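Local coordinates for protein putative phosphomannomutase (Thermus thermophilus, PDB 1TUO) that probably acts as a magnesium-dependent phosphosugar mutase of the phosphohexose mutase family, moving a phosphate group between two positions of a sugar, at residues 224-229 / 262-267; 230-235 / 256-261; 239-244 / 363-368. All blocks are in the same frame, centred on the assembly; numbering follows the deposited sequence.

Contact 1: residues 224-229 / 262-267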
ATOM      1  N   PRO A 224       5.144   0.179   8.475  1.00 19.16           N
ATOM      2  CA  PRO A 224       5.266  -1.137   9.108  1.00 19.15           C
ATOM      3  C   PRO A 224       6.531  -1.955   8.852  1.00 20.40           C
ATOM      4  O   PRO A 224       6.484  -3.010   8.218  1.00 18.64           O
ATOM      5  CB  PRO A 224       4.001  -1.853   8.639  1.00 19.74           C
ATOM      6  CG  PRO A 224       3.826  -1.318   7.256  1.00 20.09           C
ATOM      7  CD  PRO A 224       4.095   0.168   7.438  1.00 19.89           C
ATOM      8  N   ILE A 225       7.655  -1.455   9.354  1.00 20.31           N
ATOM      9  CA  ILE A 225       8.939  -2.141   9.247  1.00 20.76           C
ATOM     10  C   ILE A 225       9.498  -2.187  10.667  1.00 21.81           C
ATOM     11  O   ILE A 225       9.070  -1.424  11.536  1.00 21.12           O
ATOM     12  CB  ILE A 225       9.923  -1.409   8.305  1.00 21.51           C
ATOM     13  CG1 ILE A 225      10.134   0.034   8.764  1.00 22.00           C
ATOM     14  CG2 ILE A 225       9.393  -1.462   6.875  1.00 22.52           C
ATOM     15  CD1 ILE A 225      11.097   0.811   7.883  1.00 23.60           C
ATOM     16  N   PRO A 226      10.452  -3.090  10.926  1.00 22.92           N
ATOM     17  CA  PRO A 226      11.058  -3.244  12.253  1.00 24.03           C
ATOM     18  C   PRO A 226      11.349  -1.986  13.080  1.00 24.08           C
ATOM     19  O   PRO A 226      10.969  -1.922  14.248  1.00 23.90           O
ATOM     20  CB  PRO A 226      12.311  -4.059  11.956  1.00 25.51           C
ATOM     21  CG  PRO A 226      11.842  -4.965  10.867  1.00 25.02           C
ATOM     22  CD  PRO A 226      11.070  -4.016   9.960  1.00 23.52           C
ATOM     23  N   LYS A 227      11.995  -0.983  12.496  1.00 24.82           N
ATOM     24  CA  LYS A 227      12.325   0.214  13.275  1.00 26.19           C
ATOM     25  C   LYS A 227      11.129   0.944  13.876  1.00 24.57           C
ATOM     26  O   LYS A 227      11.269   1.672  14.861  1.00 24.51           O
ATOM     27  CB  LYS A 227      13.161   1.199  12.449  1.00 29.03           C
ATOM     28  CG  LYS A 227      12.476   1.775  11.226  1.00 32.83           C
ATOM     29  CD  LYS A 227      13.220   3.014  10.718  1.00 36.56           C
ATOM     30  CE  LYS A 227      13.142   4.157  11.732  1.00 39.02           C
ATOM     31  NZ  LYS A 227      13.876   5.386  11.303  1.00 40.61           N
ATOM     32  N   ASN A 228       9.949   0.740  13.303  1.00 23.71           N
ATOM     33  CA  ASN A 228       8.750   1.394  13.812  1.00 22.39           C
ATOM     34  C   ASN A 228       7.803   0.423  14.508  1.00 21.39           C
ATOM     35  O   ASN A 228       6.726   0.815  14.962  1.00 19.11           O
ATOM     36  CB  ASN A 228       8.011   2.086  12.661  1.00 22.93           C
ATOM     37  CG  ASN A 228       8.879   3.096  11.943  1.00 21.83           C
ATOM     38  OD1 ASN A 228       9.375   4.046  12.552  1.00 22.59           O
ATOM     39  ND2 ASN A 228       9.072   2.898  10.642  1.00 19.58           N
ATOM     40  N   LEU A 229       8.217  -0.836  14.618  1.00 21.40           N
ATOM     41  CA  LEU A 229       7.383  -1.867  15.219  1.00 22.03           C
ATOM     42  C   LEU A 229       7.872  -2.439  16.553  1.00 22.65           C
ATOM     43  O   LEU A 229       7.436  -3.516  16.960  1.00 22.32           O
ATOM     44  CB  LEU A 229       7.207  -3.011  14.216  1.00 20.40           C
ATOM     45  CG  LEU A 229       6.441  -2.655  12.941  1.00 20.94           C
ATOM     46  CD1 LEU A 229       6.503  -3.809  11.961  1.00 22.25           C
ATOM     47  CD2 LEU A 229       5.001  -2.313  13.293  1.00 20.27           C
ATOM     48  N   GLY A 262       8.540 -12.465  17.894  1.00 30.27           N
ATOM     49  CA  GLY A 262       8.946 -11.147  17.442  1.00 29.34           C
ATOM     50  C   GLY A 262       9.763 -11.238  16.169  1.00 28.41           C
ATOM     51  O   GLY A 262      10.846 -10.653  16.064  1.00 29.91           O
ATOM     52  N   VAL A 263       9.247 -11.985  15.199  1.00 26.24           N
ATOM     53  CA  VAL A 263       9.928 -12.150  13.925  1.00 24.75           C
ATOM     54  C   VAL A 263       9.198 -11.373  12.833  1.00 22.93           C
ATOM     55  O   VAL A 263       7.991 -11.536  12.639  1.00 22.63           O
ATOM     56  CB  VAL A 263       9.993 -13.633  13.501  1.00 25.12           C
ATOM     57  CG1 VAL A 263      10.689 -13.751  12.158  1.00 26.83           C
ATOM     58  CG2 VAL A 263      10.730 -14.452  14.557  1.00 27.55           C
ATOM     59  N   PHE A 264       9.935 -10.528  12.126  1.00 22.31           N
ATOM     60  CA  PHE A 264       9.349  -9.747  11.046  1.00 22.07           C
ATOM     61  C   PHE A 264       9.139 -10.622   9.807  1.00 21.22           C
ATOM     62  O   PHE A 264      10.013 -11.403   9.424  1.00 21.75           O
ATOM     63  CB  PHE A 264      10.255  -8.567  10.699  1.00 22.48           C
ATOM     64  CG  PHE A 264       9.682  -7.654   9.658  1.00 21.08           C
ATOM     65  CD1 PHE A 264       8.477  -6.992   9.885  1.00 20.59           C
ATOM     66  CD2 PHE A 264      10.343  -7.455   8.453  1.00 20.44           C
ATOM     67  CE1 PHE A 264       7.939  -6.148   8.925  1.00 19.75           C
ATOM     68  CE2 PHE A 264       9.816  -6.612   7.486  1.00 20.64           C
ATOM     69  CZ  PHE A 264       8.611  -5.957   7.722  1.00 19.45           C
ATOM     70  N   PHE A 265       7.969 -10.481   9.195  1.00 20.64           N
ATOM     71  CA  PHE A 265       7.591 -11.226   7.992  1.00 20.36           C
ATOM     72  C   PHE A 265       7.422 -10.113   6.952  1.00 20.71           C
ATOM     73  O   PHE A 265       6.413  -9.395   6.956  1.00 20.41           O
ATOM     74  CB  PHE A 265       6.268 -11.955   8.270  1.00 21.73           C
ATOM     75  CG  PHE A 265       5.909 -13.015   7.262  1.00 21.15           C
ATOM     76  CD1 PHE A 265       6.597 -14.227   7.217  1.00 22.81           C
ATOM     77  CD2 PHE A 265       4.833 -12.827   6.404  1.00 20.97           C
ATOM     78  CE1 PHE A 265       6.205 -15.235   6.333  1.00 23.57           C
ATOM     79  CE2 PHE A 265       4.437 -13.825   5.522  1.00 23.06           C
ATOM     80  CZ  PHE A 265       5.124 -15.035   5.486  1.00 22.10           C
ATOM     81  N   ASN A 266       8.408  -9.973   6.068  1.00 20.68           N
ATOM     82  CA  ASN A 266       8.421  -8.890   5.084  1.00 19.83           C
ATOM     83  C   ASN A 266       7.482  -8.968   3.879  1.00 20.79           C
ATOM     84  O   ASN A 266       6.860  -9.995   3.621  1.00 19.37           O
ATOM     85  CB  ASN A 266       9.865  -8.638   4.609  1.00 21.13           C
ATOM     86  CG  ASN A 266      10.373  -9.705   3.663  1.00 20.44           C
ATOM     87  OD1 ASN A 266       9.625 -10.229   2.841  1.00 20.72           O
ATOM     88  ND2 ASN A 266      11.664 -10.011   3.756  1.00 22.20           N
ATOM     89  N   PRO A 267       7.361  -7.856   3.129  1.00 20.03           N
ATOM     90  CA  PRO A 267       6.498  -7.776   1.948  1.00 20.61           C
ATOM     91  C   PRO A 267       6.688  -8.862   0.900  1.00 19.98           C
ATOM     92  O   PRO A 267       5.723  -9.276   0.260  1.00 18.82           O
ATOM     93  CB  PRO A 267       6.804  -6.390   1.400  1.00 21.06           C
ATOM     94  CG  PRO A 267       7.013  -5.602   2.662  1.00 22.16           C
ATOM     95  CD  PRO A 267       7.907  -6.524   3.458  1.00 21.38           C
TER
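Pro226, in the short 3-10 turn 226-228, faces Phe264 on the edge strand 263-265, and their CA atoms, 6.8 Å apart, mark the closest backbone approach of the two segments. The turn is closed by backbone hydrogen bonds from Asn228 N to Ile225 O and from Leu229 N to Pro226 O; none crosses to the strand. The loop after strand 206-209 is thus laid against the outermost strand of the mixed sheet of domain II, just ahead of helix 230-236. The Phe264 ring, with CG anti to the backbone N (chi1 -176°), reaches out to meet the proline. Pro226 CD sits over its centre, 3.6 Å from the centroid, a CH-pi contact almost on the ring normal (3° off), while Pro226 CG lies 3.7 Å from Phe264 CG. Toward the outer end of the ring, obliquely to its plane, Phe264 CE1 is 3.5 Å from Pro224 O and 4.1 Å from Leu229 CD1. Leu229, the helix N-cap residue, also packs on Val258 and Ala247 of the sheet. Asn266 N lies above the opposite face, offset toward the rim. Cohesion is therefore mainly apolar and CH-pi, a rigid pyrrolidine fitted to a flat ring.

Contact 2: residues 230-235 / 256-261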
ATOM      1  N   GLY A 230       8.757  -1.718  17.235  1.00 24.22           N
ATOM      2  CA  GLY A 230       9.272  -2.194  18.511  1.00 25.21           C
ATOM      3  C   GLY A 230       8.219  -2.726  19.470  1.00 25.96           C
ATOM      4  O   GLY A 230       8.341  -3.842  19.985  1.00 25.26           O
ATOM      5  N   VAL A 231       7.181  -1.934  19.716  1.00 26.71           N
ATOM      6  CA  VAL A 231       6.119  -2.337  20.634  1.00 27.76           C
ATOM      7  C   VAL A 231       5.432  -3.633  20.217  1.00 27.24           C
ATOM      8  O   VAL A 231       5.120  -4.476  21.058  1.00 27.35           O
ATOM      9  CB  VAL A 231       5.048  -1.231  20.771  1.00 29.92           C
ATOM     10  CG1 VAL A 231       3.937  -1.694  21.693  1.00 31.59           C
ATOM     11  CG2 VAL A 231       5.687   0.039  21.318  1.00 30.93           C
ATOM     12  N   THR A 232       5.206  -3.791  18.919  1.00 25.87           N
ATOM     13  CA  THR A 232       4.549  -4.982  18.394  1.00 25.36           C
ATOM     14  C   THR A 232       5.467  -6.198  18.413  1.00 25.26           C
ATOM     15  O   THR A 232       5.024  -7.312  18.684  1.00 24.69           O
ATOM     16  CB  THR A 232       4.041  -4.721  16.966  1.00 25.59           C
ATOM     17  OG1 THR A 232       3.133  -3.614  17.001  1.00 25.47           O
ATOM     18  CG2 THR A 232       3.318  -5.942  16.405  1.00 23.72           C
ATOM     19  N   LEU A 233       6.745  -5.983  18.117  1.00 25.91           N
ATOM     20  CA  LEU A 233       7.714  -7.071  18.140  1.00 27.24           C
ATOM     21  C   LEU A 233       7.793  -7.601  19.571  1.00 28.30           C
ATOM     22  O   LEU A 233       8.033  -8.789  19.795  1.00 28.65           O
ATOM     23  CB  LEU A 233       9.091  -6.570  17.690  1.00 27.76           C
ATOM     24  CG  LEU A 233       9.263  -6.232  16.207  1.00 28.40           C
ATOM     25  CD1 LEU A 233      10.532  -5.427  16.001  1.00 29.58           C
ATOM     26  CD2 LEU A 233       9.298  -7.515  15.401  1.00 28.86           C
ATOM     27  N   ALA A 234       7.580  -6.713  20.538  1.00 28.28           N
ATOM     28  CA  ALA A 234       7.629  -7.100  21.945  1.00 29.51           C
ATOM     29  C   ALA A 234       6.399  -7.911  22.348  1.00 29.40           C
ATOM     30  O   ALA A 234       6.518  -8.968  22.971  1.00 30.02           O
ATOM     31  CB  ALA A 234       7.749  -5.859  22.821  1.00 30.57           C
ATOM     32  N   VAL A 235       5.218  -7.418  21.988  1.00 28.68           N
ATOM     33  CA  VAL A 235       3.972  -8.100  22.315  1.00 28.88           C
ATOM     34  C   VAL A 235       3.922  -9.520  21.745  1.00 28.62           C
ATOM     35  O   VAL A 235       3.448 -10.444  22.410  1.00 29.01           O
ATOM     36  CB  VAL A 235       2.744  -7.309  21.783  1.00 28.69           C
ATOM     37  CG1 VAL A 235       1.461  -8.066  22.092  1.00 29.06           C
ATOM     38  CG2 VAL A 235       2.702  -5.923  22.409  1.00 28.86           C
ATOM     39  N   GLY A 256       2.496  -4.742   7.275  1.00 19.87           N
ATOM     40  CA  GLY A 256       3.724  -5.398   7.674  1.00 19.20           C
ATOM     41  C   GLY A 256       3.265  -6.490   8.625  1.00 18.37           C
ATOM     42  O   GLY A 256       2.211  -6.357   9.253  1.00 19.71           O
ATOM     43  N   VAL A 257       4.030  -7.568   8.739  1.00 17.92           N
ATOM     44  CA  VAL A 257       3.635  -8.671   9.606  1.00 18.45           C
ATOM     45  C   VAL A 257       4.677  -9.028  10.667  1.00 18.42           C
ATOM     46  O   VAL A 257       5.879  -9.017  10.398  1.00 19.19           O
ATOM     47  CB  VAL A 257       3.340  -9.936   8.762  1.00 18.91           C
ATOM     48  CG1 VAL A 257       3.096 -11.137   9.663  1.00 17.70           C
ATOM     49  CG2 VAL A 257       2.122  -9.695   7.873  1.00 19.51           C
ATOM     50  N   VAL A 258       4.209  -9.343  11.869  1.00 19.75           N
ATOM     51  CA  VAL A 258       5.102  -9.754  12.954  1.00 20.86           C
ATOM     52  C   VAL A 258       4.606 -11.095  13.477  1.00 22.64           C
ATOM     53  O   VAL A 258       3.433 -11.247  13.833  1.00 22.96           O
ATOM     54  CB  VAL A 258       5.136  -8.735  14.107  1.00 22.91           C
ATOM     55  CG1 VAL A 258       6.042  -9.251  15.229  1.00 23.29           C
ATOM     56  CG2 VAL A 258       5.659  -7.396  13.595  1.00 21.93           C
ATOM     57  N   LEU A 259       5.508 -12.070  13.516  1.00 22.84           N
ATOM     58  CA  LEU A 259       5.157 -13.411  13.960  1.00 24.31           C
ATOM     59  C   LEU A 259       5.617 -13.690  15.381  1.00 25.23           C
ATOM     60  O   LEU A 259       6.440 -12.959  15.935  1.00 25.31           O
ATOM     61  CB  LEU A 259       5.774 -14.441  13.009  1.00 23.87           C
ATOM     62  CG  LEU A 259       5.425 -14.316  11.521  1.00 24.26           C
ATOM     63  CD1 LEU A 259       6.174 -15.384  10.736  1.00 25.41           C
ATOM     64  CD2 LEU A 259       3.922 -14.460  11.318  1.00 24.18           C
ATOM     65  N   PRO A 260       5.072 -14.752  15.997  1.00 26.47           N
ATOM     66  CA  PRO A 260       5.440 -15.129  17.362  1.00 27.99           C
ATOM     67  C   PRO A 260       6.954 -15.184  17.480  1.00 27.65           C
ATOM     68  O   PRO A 260       7.634 -15.664  16.572  1.00 29.08           O
ATOM     69  CB  PRO A 260       4.789 -16.495  17.517  1.00 27.07           C
ATOM     70  CG  PRO A 260       3.524 -16.326  16.743  1.00 27.28           C
ATOM     71  CD  PRO A 260       3.997 -15.621  15.485  1.00 26.50           C
ATOM     72  N   GLY A 261       7.475 -14.688  18.595  1.00 29.07           N
ATOM     73  CA  GLY A 261       8.911 -14.673  18.788  1.00 28.93           C
ATOM     74  C   GLY A 261       9.448 -13.328  18.340  1.00 30.56           C
ATOM     75  O   GLY A 261      10.652 -13.067  18.395  1.00 31.26           O
TER
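Val258 meets helix 230-236 with both of its methyl groups, and of the residues here it has the most surface buried by the contact. It projects from strand 255-259 toward the helix, and its CA is 6.4 Å from that of Leu233. CG1 lies anti to the backbone N (chi1 178°), which spreads the two branches between neighbouring helix residues: CG1 chiefly meets Leu233, while CG2 meets Thr232 and, less closely, Leu233. Leu233 contributes one branch, CD2, which comes across the valine at about a right angle and rests 3.7 Å from Val258 CG1; the same methyl is 4.1 Å from Val258 CG2. Thr232 divides its two branches. Its methyl CG2 points into the interface, 3.9 Å from Val258 CG2, whereas OG1 turns elsewhere to hydrogen-bond Asp183 OD1, so the buried hydroxyl has a polar partner. An alanine in place of Val258 would probably open a gap beneath the helix, leaving the Thr232 methyl and Leu233 CD2 without the branches they rest on. Leu229 also packs on Val258, while Val257 and Leu259 point away from the helix, to Leu366 and Phe265 beyond. A helix packed on one face of a mixed sheet fits the alpha/beta/alpha domain II of the phosphohexose mutases; the sheet's other face meets helix 366-377.

Contact 3: residues 239-244 / 363-368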
ATOM      1  N   GLU A 239       4.257 -14.961  22.168  1.00 31.36           N
ATOM      2  CA  GLU A 239       3.094 -15.567  21.533  1.00 32.83           C
ATOM      3  C   GLU A 239       3.444 -16.883  20.857  1.00 32.37           C
ATOM      4  O   GLU A 239       4.615 -17.237  20.728  1.00 33.90           O
ATOM      5  CB  GLU A 239       2.489 -14.616  20.498  1.00 33.90           C
ATOM      6  CG  GLU A 239       1.384 -13.737  21.041  1.00 37.27           C
ATOM      7  CD  GLU A 239       0.266 -14.549  21.663  1.00 39.18           C
ATOM      8  OE1 GLU A 239      -0.109 -15.589  21.077  1.00 40.50           O
ATOM      9  OE2 GLU A 239      -0.238 -14.145  22.731  1.00 40.78           O
ATOM     10  N   THR A 240       2.414 -17.604  20.428  1.00 33.10           N
ATOM     11  CA  THR A 240       2.595 -18.882  19.757  1.00 32.81           C
ATOM     12  C   THR A 240       1.653 -19.003  18.566  1.00 32.41           C
ATOM     13  O   THR A 240       0.557 -18.439  18.569  1.00 31.58           O
ATOM     14  CB  THR A 240       2.323 -20.056  20.714  1.00 34.80           C
ATOM     15  OG1 THR A 240       0.978 -19.975  21.197  1.00 33.97           O
ATOM     16  CG2 THR A 240       3.286 -20.014  21.896  1.00 36.00           C
ATOM     17  N   PRO A 241       2.075 -19.742  17.528  1.00 31.03           N
ATOM     18  CA  PRO A 241       1.288 -19.959  16.312  1.00 30.41           C
ATOM     19  C   PRO A 241      -0.090 -20.524  16.647  1.00 29.63           C
ATOM     20  O   PRO A 241      -0.258 -21.213  17.654  1.00 30.85           O
ATOM     21  CB  PRO A 241       2.141 -20.950  15.526  1.00 30.78           C
ATOM     22  CG  PRO A 241       3.534 -20.583  15.931  1.00 31.08           C
ATOM     23  CD  PRO A 241       3.392 -20.394  17.419  1.00 30.76           C
ATOM     24  N   PRO A 242      -1.089 -20.265  15.792  1.00 28.65           N
ATOM     25  CA  PRO A 242      -0.992 -19.489  14.553  1.00 27.32           C
ATOM     26  C   PRO A 242      -1.266 -17.995  14.725  1.00 26.12           C
ATOM     27  O   PRO A 242      -1.566 -17.302  13.756  1.00 26.02           O
ATOM     28  CB  PRO A 242      -2.029 -20.154  13.667  1.00 26.61           C
ATOM     29  CG  PRO A 242      -3.127 -20.424  14.652  1.00 27.92           C
ATOM     30  CD  PRO A 242      -2.384 -20.970  15.860  1.00 28.02           C
ATOM     31  N   SER A 243      -1.176 -17.499  15.951  1.00 26.44           N
ATOM     32  CA  SER A 243      -1.420 -16.083  16.203  1.00 25.69           C
ATOM     33  C   SER A 243      -0.347 -15.226  15.548  1.00 25.11           C
ATOM     34  O   SER A 243       0.806 -15.641  15.427  1.00 23.11           O
ATOM     35  CB  SER A 243      -1.446 -15.806  17.705  1.00 28.00           C
ATOM     36  OG  SER A 243      -2.535 -16.476  18.318  1.00 28.83           O
ATOM     37  N   PHE A 244      -0.733 -14.029  15.116  1.00 23.73           N
ATOM     38  CA  PHE A 244       0.216 -13.127  14.495  1.00 23.44           C
ATOM     39  C   PHE A 244      -0.319 -11.709  14.488  1.00 22.04           C
ATOM     40  O   PHE A 244      -1.481 -11.462  14.807  1.00 21.33           O
ATOM     41  CB  PHE A 244       0.554 -13.582  13.066  1.00 22.84           C
ATOM     42  CG  PHE A 244      -0.589 -13.484  12.092  1.00 23.10           C
ATOM     43  CD1 PHE A 244      -0.664 -12.427  11.186  1.00 21.99           C
ATOM     44  CD2 PHE A 244      -1.570 -14.469  12.048  1.00 22.21           C
ATOM     45  CE1 PHE A 244      -1.694 -12.354  10.250  1.00 21.36           C
ATOM     46  CE2 PHE A 244      -2.604 -14.406  11.118  1.00 22.86           C
ATOM     47  CZ  PHE A 244      -2.668 -13.349  10.215  1.00 23.47           C
ATOM     48  N   GLY A 363      -4.056 -24.255   7.529  1.00 30.42           N
ATOM     49  CA  GLY A 363      -3.766 -24.894   8.797  1.00 30.53           C
ATOM     50  C   GLY A 363      -2.288 -24.736   9.116  1.00 30.28           C
ATOM     51  O   GLY A 363      -1.744 -25.422   9.981  1.00 31.11           O
ATOM     52  N   LYS A 364      -1.631 -23.828   8.404  1.00 29.36           N
ATOM     53  CA  LYS A 364      -0.212 -23.576   8.620  1.00 27.84           C
ATOM     54  C   LYS A 364      -0.021 -22.095   8.915  1.00 26.81           C
ATOM     55  O   LYS A 364      -0.632 -21.248   8.256  1.00 25.01           O
ATOM     56  CB  LYS A 364       0.590 -23.962   7.369  1.00 28.99           C
ATOM     57  CG  LYS A 364       0.426 -25.425   6.972  1.00 30.67           C
ATOM     58  CD  LYS A 364       1.088 -25.761   5.646  1.00 33.50           C
ATOM     59  CE  LYS A 364       2.602 -25.785   5.747  1.00 34.80           C
ATOM     60  NZ  LYS A 364       3.202 -26.451   4.551  1.00 36.06           N
ATOM     61  N   ASP A 365       0.798 -21.774   9.911  1.00 25.50           N
ATOM     62  CA  ASP A 365       1.023 -20.369  10.217  1.00 25.03           C
ATOM     63  C   ASP A 365       1.804 -19.766   9.055  1.00 24.13           C
ATOM     64  O   ASP A 365       2.272 -20.487   8.175  1.00 22.75           O
ATOM     65  CB  ASP A 365       1.759 -20.180  11.553  1.00 28.00           C
ATOM     66  CG  ASP A 365       3.167 -20.739  11.551  1.00 29.19           C
ATOM     67  OD1 ASP A 365       3.934 -20.438  10.624  1.00 29.53           O
ATOM     68  OD2 ASP A 365       3.513 -21.470  12.503  1.00 33.87           O
ATOM     69  N   LEU A 366       1.937 -18.448   9.038  1.00 21.85           N
ATOM     70  CA  LEU A 366       2.626 -17.786   7.937  1.00 21.20           C
ATOM     71  C   LEU A 366       4.064 -18.233   7.694  1.00 20.90           C
ATOM     72  O   LEU A 366       4.497 -18.351   6.545  1.00 20.83           O
ATOM     73  CB  LEU A 366       2.566 -16.268   8.141  1.00 21.10           C
ATOM     74  CG  LEU A 366       1.138 -15.715   8.053  1.00 22.83           C
ATOM     75  CD1 LEU A 366       1.133 -14.251   8.468  1.00 22.15           C
ATOM     76  CD2 LEU A 366       0.599 -15.881   6.630  1.00 20.97           C
ATOM     77  N   ALA A 367       4.797 -18.478   8.772  1.00 21.00           N
ATOM     78  CA  ALA A 367       6.183 -18.911   8.662  1.00 21.33           C
ATOM     79  C   ALA A 367       6.238 -20.245   7.934  1.00 21.67           C
ATOM     80  O   ALA A 367       7.089 -20.459   7.072  1.00 22.89           O
ATOM     81  CB  ALA A 367       6.809 -19.029  10.054  1.00 21.01           C
ATOM     82  N   GLU A 368       5.314 -21.140   8.270  1.00 22.63           N
ATOM     83  CA  GLU A 368       5.280 -22.446   7.625  1.00 23.50           C
ATOM     84  C   GLU A 368       4.825 -22.337   6.174  1.00 22.35           C
ATOM     85  O   GLU A 368       5.294 -23.087   5.314  1.00 20.27           O
ATOM     86  CB  GLU A 368       4.374 -23.406   8.401  1.00 25.97           C
ATOM     87  CG  GLU A 368       4.919 -23.754   9.780  1.00 31.69           C
ATOM     88  CD  GLU A 368       6.351 -24.277   9.723  1.00 36.39           C
ATOM     89  OE1 GLU A 368       6.582 -25.339   9.103  1.00 38.70           O
ATOM     90  OE2 GLU A 368       7.250 -23.620  10.294  1.00 39.60           O
TER
HETATM   91  O   HOH W   1       0.729 -17.077  11.271  1.00 27.50           O
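Asp365 and Pro242 bring the two backbones together, their CA atoms only 4.9 Å apart, just after Gly363, with positive phi, has led the chain out of helix 348-362. Asp365 lies alongside Pro241, both side chains pointing the same way, with carboxylate OD2 3.4 Å from Pro241 CB. Its CB packs 4.1 Å from Pro242 CA, beside a proline that follows a cis peptide bond. The other oxygen, OD1, works within its own segment: Asp365 is the N-cap of helix 366-377, and OD1 accepts from Glu368 N at 2.8 Å, the donor coming almost straight on to the oxygen. The OD1 bond, with OD2 packed on Pro241, is likely to limit the rotation of the carboxylate. The N-cap thus lies where the start of this helix abuts the loop of alpha/beta/alpha domain II that leads into strand 244-248. Next, Leu366 N donates to a water 2.9 Å away, which in turn gives a weak bond to Pro242 O. The Leu366 side chain, with CG anti to the carbonyl carbon (chi1 -65°), sends CD1 over one face of Phe244, 3.9 Å from the ring centroid and displaced toward the rim near CD1 and CE1, a CH-pi contact. Leu366 also packs on Val257 and Leu259 of strand 255-259, and on Leu355 and Val359 of helix 348-362.

Contacts 1 and 2 are direct neighbours, their centres 7 Å apart, because strands 255-259 and 263-265 pair in one mixed sheet; Phe265 N probably hydrogen-bonds Val257 O, at 2.8 Å. Contact 3 lies about 13 Å from contact 2, centre to centre, and 16 Å from contact 1. Pro260, just after strand 255-259, reaches it, its CB 3.3 Å from Glu239 O, and Leu259 CD1 packs 3.8 Å from Ala367 CB. Phe265 CZ likewise comes to 3.5 Å from Leu366 O. Contact 2 thus covers one face of the sheet with helix 230-236, whereas the helix start of contact 3 meets residues of the other face.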